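Local coordinates for protein glycoside Hydrolase (Bacteroides uniformis, PDB 5T9X) that probably hydrolyses agarose or a related red-algal galactan, as a family 16 glycoside hydrolase of a human gut bacterium, at residues E68-S73 with I334-P339; E123-D128 with G146-C151; R214-H219 with P235-K240. All coordinates share one frame; numbering follows the deposited sequence.

Contact 1 of 3, residues E68-S73 with I334-P339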
loop_
_atom_site.group_PDB
_atom_site.type_symbol
_atom_site.label_atom_id
_atom_site.label_comp_id
_atom_site.label_asym_id
_atom_site.label_seq_id
_atom_site.Cartn_x
_atom_site.Cartn_y
_atom_site.Cartn_z
ATOM N N GLU A 68 -20.316 9.591 -0.648
ATOM C CA GLU A 68 -20.704 9.263 0.695
ATOM C C GLU A 68 -19.523 8.583 1.410
ATOM O O GLU A 68 -19.025 7.542 0.988
ATOM C CB GLU A 68 -21.927 8.357 0.661
ATOM C CG GLU A 68 -22.331 7.735 1.985
ATOM C CD GLU A 68 -23.473 6.742 1.810
ATOM O OE1 GLU A 68 -24.649 7.211 1.691
ATOM O OE2 GLU A 68 -23.202 5.496 1.777
ATOM N N LEU A 69 -19.109 9.179 2.519
ATOM C CA LEU A 69 -18.036 8.645 3.318
ATOM C C LEU A 69 -18.453 7.292 3.882
ATOM O O LEU A 69 -19.572 7.143 4.334
ATOM C CB LEU A 69 -17.731 9.609 4.448
ATOM C CG LEU A 69 -16.547 9.240 5.322
ATOM C CD1 LEU A 69 -15.224 9.401 4.565
ATOM C CD2 LEU A 69 -16.589 10.102 6.567
ATOM N N GLN A 70 -17.550 6.319 3.851
ATOM C CA GLN A 70 -17.829 4.980 4.329
ATOM C C GLN A 70 -17.238 4.845 5.708
ATOM O O GLN A 70 -16.224 5.464 5.994
ATOM C CB GLN A 70 -17.202 3.951 3.383
ATOM C CG GLN A 70 -17.675 4.040 1.943
ATOM C CD GLN A 70 -19.162 3.739 1.804
ATOM O OE1 GLN A 70 -19.583 2.603 1.948
ATOM N NE2 GLN A 70 -19.950 4.751 1.522
ATOM N N SER A 71 -17.829 4.004 6.550
ATOM C CA SER A 71 -17.376 3.932 7.949
ATOM C C SER A 71 -16.060 3.207 8.155
ATOM O O SER A 71 -15.466 3.340 9.238
ATOM C CB SER A 71 -18.449 3.369 8.889
ATOM O OG SER A 71 -18.865 2.099 8.481
ATOM N N GLN A 72 -15.574 2.502 7.136
ATOM C CA GLN A 72 -14.207 1.933 7.195
ATOM C C GLN A 72 -13.097 3.002 7.234
ATOM O O GLN A 72 -12.009 2.704 7.712
ATOM C CB GLN A 72 -13.959 0.985 6.019
ATOM C CG GLN A 72 -12.569 0.388 5.942
ATOM C CD GLN A 72 -12.313 -0.536 7.095
ATOM O OE1 GLN A 72 -12.987 -1.550 7.224
ATOM N NE2 GLN A 72 -11.339 -0.205 7.944
ATOM N N SER A 73 -13.370 4.216 6.717
ATOM C CA SER A 73 -12.452 5.344 6.794
ATOM C C SER A 73 -11.977 5.577 8.233
ATOM O O SER A 73 -12.747 5.369 9.167
ATOM C CB SER A 73 -13.147 6.608 6.313
ATOM O OG SER A 73 -13.770 6.408 5.080
ATOM N N ILE A 334 -6.902 7.531 6.309
ATOM C CA ILE A 334 -7.344 6.839 5.116
ATOM C C ILE A 334 -8.855 6.992 5.007
ATOM O O ILE A 334 -9.579 6.685 5.952
ATOM C CB ILE A 334 -6.882 5.363 5.107
ATOM C CG1 ILE A 334 -7.232 4.711 3.784
ATOM C CG2 ILE A 334 -7.484 4.551 6.255
ATOM C CD1 ILE A 334 -6.568 3.354 3.637
ATOM N N ARG A 335 -9.310 7.489 3.855
ATOM C CA ARG A 335 -10.715 7.800 3.636
ATOM C C ARG A 335 -11.236 7.124 2.391
ATOM O O ARG A 335 -10.493 6.932 1.450
ATOM C CB ARG A 335 -10.906 9.314 3.566
ATOM C CG ARG A 335 -10.343 9.997 2.345
ATOM C CD ARG A 335 -10.559 11.485 2.468
ATOM N NE ARG A 335 -9.971 12.221 1.354
ATOM C CZ ARG A 335 -10.304 13.458 0.983
ATOM N NH1 ARG A 335 -11.290 14.119 1.591
ATOM N NH2 ARG A 335 -9.655 14.052 -0.029
ATOM N N ILE A 336 -12.530 6.798 2.401
ATOM C CA ILE A 336 -13.183 5.938 1.416
ATOM C C ILE A 336 -14.552 6.520 1.121
ATOM O O ILE A 336 -15.322 6.759 2.050
ATOM C CB ILE A 336 -13.383 4.534 1.998
ATOM C CG1 ILE A 336 -12.067 3.985 2.544
ATOM C CG2 ILE A 336 -13.926 3.568 0.966
ATOM C CD1 ILE A 336 -12.201 2.598 3.112
ATOM N N TYR A 337 -14.859 6.750 -0.159
ATOM C CA TYR A 337 -16.136 7.303 -0.596
ATOM C C TYR A 337 -16.698 6.439 -1.705
ATOM O O TYR A 337 -15.948 5.921 -2.552
ATOM C CB TYR A 337 -16.013 8.738 -1.156
ATOM C CG TYR A 337 -15.465 9.787 -0.202
ATOM C CD1 TYR A 337 -16.318 10.637 0.533
ATOM C CD2 TYR A 337 -14.084 9.950 -0.036
ATOM C CE1 TYR A 337 -15.809 11.603 1.406
ATOM C CE2 TYR A 337 -13.580 10.896 0.830
ATOM C CZ TYR A 337 -14.444 11.713 1.540
ATOM O OH TYR A 337 -13.920 12.630 2.383
ATOM N N LYS A 338 -18.025 6.312 -1.711
ATOM C CA LYS A 338 -18.751 5.701 -2.806
ATOM C C LYS A 338 -19.762 6.698 -3.320
ATOM O O LYS A 338 -20.305 7.488 -2.549
ATOM C CB LYS A 338 -19.492 4.459 -2.346
ATOM C CG LYS A 338 -18.613 3.378 -1.735
ATOM C CD LYS A 338 -19.493 2.162 -1.435
ATOM C CE LYS A 338 -19.139 0.940 -2.266
ATOM N NZ LYS A 338 -19.159 1.003 -3.742
ATOM N N PRO A 339 -20.034 6.657 -4.623
ATOM C CA PRO A 339 -21.101 7.455 -5.204
ATOM C C PRO A 339 -22.511 6.968 -4.827
ATOM O O PRO A 339 -22.763 5.785 -4.822
ATOM C CB PRO A 339 -20.859 7.326 -6.707
ATOM C CG PRO A 339 -20.033 6.128 -6.903
ATOM C CD PRO A 339 -19.453 5.716 -5.584
#
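E68 and K338 pair their backbones in both directions in an antiparallel hydrogen-bonded pair. E68 N gives to K338 O at 2.8 Å, and K338 N returns to E68 O at 3.1 Å. Strand 65-69, near the N terminus, thereby joins 329-341 in the antiparallel sheet. E68 O takes a second donor. Q70 NE2 reaches E68 O at 3.0 Å with a nearly straight bond (171°), from above the carbonyl plane and from the face opposite K338 N. Q70 can reach back because its chain folds at chi2 (-64°). Its flat amide then crosses the aliphatic stem of K338 at about a right angle, with Q70 OE1 3.4 Å from K338 CD. The ammonium end of K338 leads away and bonds to P161 O and V159 O. Cutting Q70 back to an alanine removes the amide; E68 O would probably lose its second donor and the methylenes of K338 their flat cover. The chain then makes a type I turn from Q70 to S73, and hydrogen bonding to I336 continues. Q70 N bonds to I336 O at 2.9 Å. S73 OG does double duty: it accepts from I336 N at 3.0 Å and donates to Q70 O at 2.8 Å. Q70 O also receives S73 N, closing the turn. Beside this polar row, L69 CD1 lies over one face of the Y337 ring, 4.1 Å from its centroid, as a CH-pi contact. The serine hydroxyl thus stands in for a backbone acceptor, and I336 N and O both keep partners.

Contact 2 of 3, residues E123-D128 with G146-C151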
loop_
_atom_site.group_PDB
_atom_site.type_symbol
_atom_site.label_atom_id
_atom_site.label_comp_id
_atom_site.label_asym_id
_atom_site.label_seq_id
_atom_site.Cartn_x
_atom_site.Cartn_y
_atom_site.Cartn_z
ATOM N N GLU A 123 6.310 -0.024 12.529
ATOM C CA GLU A 123 7.760 -0.025 12.739
ATOM C C GLU A 123 8.485 -1.238 12.129
ATOM O O GLU A 123 7.873 -2.222 11.755
ATOM C CB GLU A 123 8.139 0.212 14.226
ATOM C CG GLU A 123 7.789 -0.842 15.287
ATOM C CD GLU A 123 8.596 -0.660 16.604
ATOM O OE1 GLU A 123 9.012 0.494 16.908
ATOM O OE2 GLU A 123 8.837 -1.666 17.334
ATOM N N THR A 124 9.802 -1.114 12.029
ATOM C CA THR A 124 10.679 -2.174 11.586
ATOM C C THR A 124 11.839 -2.373 12.567
ATOM O O THR A 124 12.468 -1.422 12.969
ATOM C CB THR A 124 11.224 -1.821 10.215
ATOM O OG1 THR A 124 10.114 -1.627 9.348
ATOM C CG2 THR A 124 12.089 -2.920 9.656
ATOM N N SER A 125 12.116 -3.615 12.933
ATOM C CA SER A 125 13.229 -3.935 13.801
ATOM C C SER A 125 13.808 -5.252 13.374
ATOM O O SER A 125 13.255 -5.922 12.520
ATOM C CB SER A 125 12.780 -4.002 15.261
ATOM O OG SER A 125 12.044 -5.180 15.539
ATOM N N ARG A 126 14.922 -5.613 13.991
ATOM C CA ARG A 126 15.535 -6.916 13.812
ATOM C C ARG A 126 16.261 -7.280 15.102
ATOM O O ARG A 126 17.340 -6.758 15.368
ATOM C CB ARG A 126 16.501 -6.906 12.612
ATOM C CG ARG A 126 17.131 -8.260 12.344
ATOM C CD ARG A 126 18.085 -8.255 11.175
ATOM N NE ARG A 126 17.435 -7.921 9.912
ATOM C CZ ARG A 126 17.856 -7.005 9.033
ATOM N NH1 ARG A 126 18.967 -6.315 9.223
ATOM N NH2 ARG A 126 17.154 -6.774 7.921
ATOM N N PRO A 127 15.688 -8.183 15.906
ATOM C CA PRO A 127 16.383 -8.658 17.108
ATOM C C PRO A 127 17.751 -9.324 16.840
ATOM O O PRO A 127 18.064 -9.675 15.696
ATOM C CB PRO A 127 15.423 -9.702 17.677
ATOM C CG PRO A 127 14.119 -9.441 17.041
ATOM C CD PRO A 127 14.418 -8.888 15.698
ATOM N N ASP A 128 18.552 -9.498 17.889
ATOM C CA ASP A 128 19.838 -10.215 17.767
ATOM C C ASP A 128 19.590 -11.689 17.461
ATOM O O ASP A 128 20.248 -12.289 16.622
ATOM C CB ASP A 128 20.653 -10.121 19.069
ATOM C CG ASP A 128 21.091 -8.704 19.396
ATOM O OD1 ASP A 128 21.448 -7.956 18.457
ATOM O OD2 ASP A 128 21.088 -8.348 20.600
ATOM N N GLY A 146 15.856 -12.604 9.252
ATOM C CA GLY A 146 14.523 -12.046 9.140
ATOM C C GLY A 146 14.453 -10.576 9.502
ATOM O O GLY A 146 15.319 -10.059 10.201
ATOM N N THR A 147 13.420 -9.910 9.002
ATOM C CA THR A 147 13.172 -8.520 9.298
ATOM C C THR A 147 11.755 -8.406 9.839
ATOM O O THR A 147 10.820 -8.731 9.143
ATOM C CB THR A 147 13.343 -7.698 8.033
ATOM O OG1 THR A 147 14.615 -8.022 7.438
ATOM C CG2 THR A 147 13.283 -6.236 8.355
ATOM N N TYR A 148 11.605 -7.997 11.092
ATOM C CA TYR A 148 10.293 -7.868 11.703
ATOM C C TYR A 148 9.685 -6.542 11.274
ATOM O O TYR A 148 10.369 -5.516 11.255
ATOM C CB TYR A 148 10.374 -7.859 13.224
ATOM C CG TYR A 148 10.654 -9.148 13.932
ATOM C CD1 TYR A 148 10.942 -10.337 13.249
ATOM C CD2 TYR A 148 10.682 -9.169 15.335
ATOM C CE1 TYR A 148 11.201 -11.518 13.946
ATOM C CE2 TYR A 148 10.939 -10.339 16.037
ATOM C CZ TYR A 148 11.195 -11.510 15.338
ATOM O OH TYR A 148 11.437 -12.659 16.036
ATOM N N THR A 149 8.401 -6.566 10.932
ATOM C CA THR A 149 7.678 -5.352 10.637
ATOM C C THR A 149 6.199 -5.600 10.856
ATOM O O THR A 149 5.837 -6.538 11.578
ATOM C CB THR A 149 8.022 -4.830 9.231
ATOM O OG1 THR A 149 7.521 -3.503 9.080
ATOM C CG2 THR A 149 7.448 -5.728 8.142
ATOM N N GLY A 150 5.337 -4.773 10.288
ATOM C CA GLY A 150 3.897 -4.895 10.541
ATOM C C GLY A 150 2.989 -4.892 9.328
ATOM O O GLY A 150 3.370 -4.438 8.271
ATOM N N CYS A 151 1.776 -5.396 9.520
ATOM C CA CYS A 151 0.757 -5.445 8.491
ATOM C C CYS A 151 -0.622 -5.252 9.107
ATOM O O CYS A 151 -0.921 -5.811 10.156
ATOM C CB CYS A 151 0.809 -6.795 7.793
ATOM S SG CYS A 151 -0.177 -6.891 6.293
#
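R126 reaches over to G146 and T147 at one end of this short pairing. Its chain leaves with CG anti to the backbone N (chi1 -178°). R126 CB stays 4.1 Å from G146 O. CG and CD pass closer to that same oxygen, and R126 CG comes to 3.3 Å of G146 O. The bend at chi3 then turns NE onto it, and R126 NE donates to G146 O at 3.0 Å from above the carbonyl plane. At the tip, R126 NH2 donates to T147 OG1 at 2.9 Å in a nearly straight bond (172°). Both acceptors lie in the guanidinium plane, so the group is held flat along one edge. NH1 bonds to P316 O, and T147 OG1 also meets D305 OD2. Next along, P127 crosses the Y148 ring at about a right angle. P127 CD stands over one face of the Y148 ring, 3.9 Å from its centroid, in a CH-pi contact. The backbones of S125 and Y148 form a single antiparallel hydrogen-bonded bridge. At the far end T149 OG1 donates to E123 O at 3.0 Å. Residues 123-128 are the first part of the loop between strands 119-122 and 132-137, laid along strand 140-154. That strand runs parallel to 106-108 and antiparallel to 298-304. T124 and T149 both touch M303 of strand 298-304, while Y148 packs on I107 of strand 106-108.

Contact 3 of 3, residues R214-H219 with P235-K240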
loop_
_atom_site.group_PDB
_atom_site.type_symbol
_atom_site.label_atom_id
_atom_site.label_comp_id
_atom_site.label_asym_id
_atom_site.label_seq_id
_atom_site.Cartn_x
_atom_site.Cartn_y
_atom_site.Cartn_z
ATOM N N ARG A 214 9.956 8.093 -6.836
ATOM C CA ARG A 214 8.907 7.283 -7.483
ATOM C C ARG A 214 7.896 6.729 -6.511
ATOM O O ARG A 214 8.225 6.323 -5.381
ATOM C CB ARG A 214 9.480 6.077 -8.237
ATOM C CG ARG A 214 10.545 6.397 -9.254
ATOM C CD ARG A 214 10.008 6.787 -10.606
ATOM N NE ARG A 214 11.138 7.056 -11.485
ATOM C CZ ARG A 214 11.149 6.920 -12.810
ATOM N NH1 ARG A 214 10.070 6.524 -13.486
ATOM N NH2 ARG A 214 12.272 7.196 -13.483
ATOM N N ILE A 215 6.665 6.672 -7.000
ATOM C CA ILE A 215 5.611 5.855 -6.402
ATOM C C ILE A 215 5.163 4.867 -7.482
ATOM O O ILE A 215 4.916 5.262 -8.609
ATOM C CB ILE A 215 4.412 6.706 -5.975
ATOM C CG1 ILE A 215 4.856 7.880 -5.109
ATOM C CG2 ILE A 215 3.406 5.854 -5.190
ATOM C CD1 ILE A 215 3.764 8.919 -4.960
ATOM N N HIS A 216 5.073 3.590 -7.124
ATOM C CA HIS A 216 4.519 2.559 -8.004
ATOM C C HIS A 216 3.004 2.543 -7.898
ATOM O O HIS A 216 2.471 2.253 -6.843
ATOM C CB HIS A 216 5.076 1.190 -7.610
ATOM C CG HIS A 216 4.857 0.124 -8.634
ATOM N ND1 HIS A 216 4.624 -1.191 -8.292
ATOM C CD2 HIS A 216 4.841 0.170 -9.984
ATOM C CE1 HIS A 216 4.471 -1.910 -9.391
ATOM N NE2 HIS A 216 4.600 -1.109 -10.430
ATOM N N LEU A 217 2.344 2.868 -8.999
ATOM C CA LEU A 217 0.903 2.867 -9.129
ATOM C C LEU A 217 0.535 1.695 -10.041
ATOM O O LEU A 217 0.776 1.731 -11.249
ATOM C CB LEU A 217 0.452 4.153 -9.780
ATOM C CG LEU A 217 0.933 5.437 -9.130
ATOM C CD1 LEU A 217 0.627 6.604 -10.040
ATOM C CD2 LEU A 217 0.283 5.658 -7.761
ATOM N N SER A 218 -0.054 0.660 -9.472
ATOM C CA SER A 218 -0.243 -0.565 -10.197
ATOM C C SER A 218 -1.446 -1.360 -9.721
ATOM O O SER A 218 -2.171 -0.952 -8.831
ATOM C CB SER A 218 1.019 -1.424 -10.051
ATOM O OG SER A 218 1.164 -2.288 -11.173
ATOM N N HIS A 219 -1.648 -2.490 -10.372
ATOM C CA HIS A 219 -2.612 -3.485 -9.944
ATOM C C HIS A 219 -2.107 -4.831 -10.447
ATOM O O HIS A 219 -1.246 -4.857 -11.334
ATOM C CB HIS A 219 -4.010 -3.142 -10.504
ATOM C CG HIS A 219 -4.191 -3.477 -11.939
ATOM N ND1 HIS A 219 -3.852 -2.613 -12.948
ATOM C CD2 HIS A 219 -4.710 -4.572 -12.539
ATOM C CE1 HIS A 219 -4.142 -3.167 -14.115
ATOM N NE2 HIS A 219 -4.665 -4.357 -13.892
ATOM N N PRO A 235 6.189 2.774 -18.541
ATOM C CA PRO A 235 6.899 3.745 -17.673
ATOM C C PRO A 235 5.982 4.531 -16.673
ATOM O O PRO A 235 6.384 4.785 -15.546
ATOM C CB PRO A 235 7.575 4.699 -18.677
ATOM C CG PRO A 235 7.574 3.968 -19.969
ATOM C CD PRO A 235 6.380 3.077 -19.973
ATOM N N GLY A 236 4.754 4.850 -17.069
ATOM C CA GLY A 236 3.823 5.575 -16.201
ATOM C C GLY A 236 3.495 4.888 -14.893
ATOM O O GLY A 236 3.047 5.531 -13.945
ATOM N N SER A 237 3.690 3.576 -14.840
ATOM C CA SER A 237 3.419 2.831 -13.628
ATOM C C SER A 237 4.358 3.198 -12.511
ATOM O O SER A 237 4.008 3.008 -11.360
ATOM C CB SER A 237 3.451 1.324 -13.877
ATOM O OG SER A 237 4.690 0.884 -14.384
ATOM N N TRP A 238 5.549 3.705 -12.830
ATOM C CA TRP A 238 6.446 4.244 -11.802
ATOM C C TRP A 238 6.429 5.766 -11.872
ATOM O O TRP A 238 7.180 6.363 -12.635
ATOM C CB TRP A 238 7.859 3.669 -11.910
ATOM C CG TRP A 238 7.922 2.229 -11.529
ATOM C CD1 TRP A 238 7.683 1.186 -12.343
ATOM C CD2 TRP A 238 8.202 1.686 -10.244
ATOM N NE1 TRP A 238 7.825 0.001 -11.655
ATOM C CE2 TRP A 238 8.130 0.283 -10.362
ATOM C CE3 TRP A 238 8.504 2.241 -9.009
ATOM C CZ2 TRP A 238 8.362 -0.578 -9.300
ATOM C CZ3 TRP A 238 8.734 1.397 -7.941
ATOM C CH2 TRP A 238 8.665 -0.011 -8.096
ATOM N N TYR A 239 5.548 6.358 -11.054
ATOM C CA TYR A 239 5.217 7.762 -11.118
ATOM C C TYR A 239 6.291 8.645 -10.524
ATOM O O TYR A 239 6.692 8.478 -9.394
ATOM C CB TYR A 239 3.885 8.067 -10.402
ATOM C CG TYR A 239 3.519 9.519 -10.523
ATOM C CD1 TYR A 239 3.223 10.062 -11.772
ATOM C CD2 TYR A 239 3.550 10.365 -9.423
ATOM C CE1 TYR A 239 2.939 11.413 -11.927
ATOM C CE2 TYR A 239 3.264 11.720 -9.550
ATOM C CZ TYR A 239 2.961 12.246 -10.815
ATOM O OH TYR A 239 2.664 13.586 -10.970
ATOM N N LYS A 240 6.696 9.620 -11.314
ATOM C CA LYS A 240 7.657 10.650 -10.944
ATOM C C LYS A 240 6.969 11.936 -11.339
ATOM O O LYS A 240 6.403 11.979 -12.424
ATOM C CB LYS A 240 8.885 10.446 -11.820
ATOM C CG LYS A 240 10.156 11.126 -11.397
ATOM C CD LYS A 240 11.058 11.405 -12.611
ATOM C CE LYS A 240 11.358 10.154 -13.441
ATOM N NZ LYS A 240 11.864 10.351 -14.837
#
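R214 and W238 bury the most surface here, and one bond ties them directly. R214 NH1 donates to W238 O at 3.0 Å, with the oxygen close to the guanidinium plane. A bend at chi2 (-85°) brings the arginine back along the neighbouring strand, and its CB sits at the edge of the indole. K240 CE crowds one face of the guanidinium, 3.1 Å from R214 NH2. K240 NZ, a like charge, is 3.5 Å from R214 NH2. The bond to W238 O is the clear polar hold on the arginine here. W238 turns its broad side to H216. The rings form an offset stack: the centroids of the H216 ring and the six-membered ring of W238 are 4.1 Å apart, with the planes at 15°. H216 CB lies over that six-membered ring too, in a CH-pi contact. The opposite face of the imidazole carries S218 CB, and H216 ND1 bonds to E194 OE1. The imidazole is therefore held between the indole and the serine, and its ring nitrogen fixes the rotation. E194 matches the acid/base glutamate of the family 16 signature, so H216 probably sits beside the active-site strand. Y239 is next in buried area. Its backbone pairs with I215 in both directions, Y239 N reaching I215 O at 2.8 Å. Y239 CB meets L217 CD1 at 3.6 Å, with the two side chains side by side. L217 N adds a bond to S237 O, at 2.9 Å. H216 and W238 occupy one face of this hairpin, I215 and Y239 the other. Strand 215-224 is flanked on its far side by strand 188-195. L217 and Y239 pack on V273 of strand 271-277, which belongs to the other sheet. Y210 stacks with the W238 ring.

How the contacts relate
Contact 1 joins strand 65-69, near the start of the ordered chain, to strand 329-341 near its end, and so encloses the other two. After 68-73 the chain reaches 123-128, just past strand 119-122, which pairs with 329-341 in the antiparallel sheet. Contact 2 closes a short loop there, onto strand 140-154 of the mixed sheet. The chain then runs on to contact 3, which closes the hairpin of strands 215-224 and 227-239, also in the mixed sheet. Contacts 2 and 3 lie in series and do not cross. The two sheets fit the beta-sandwich jelly roll of family 16. No two contacts touch.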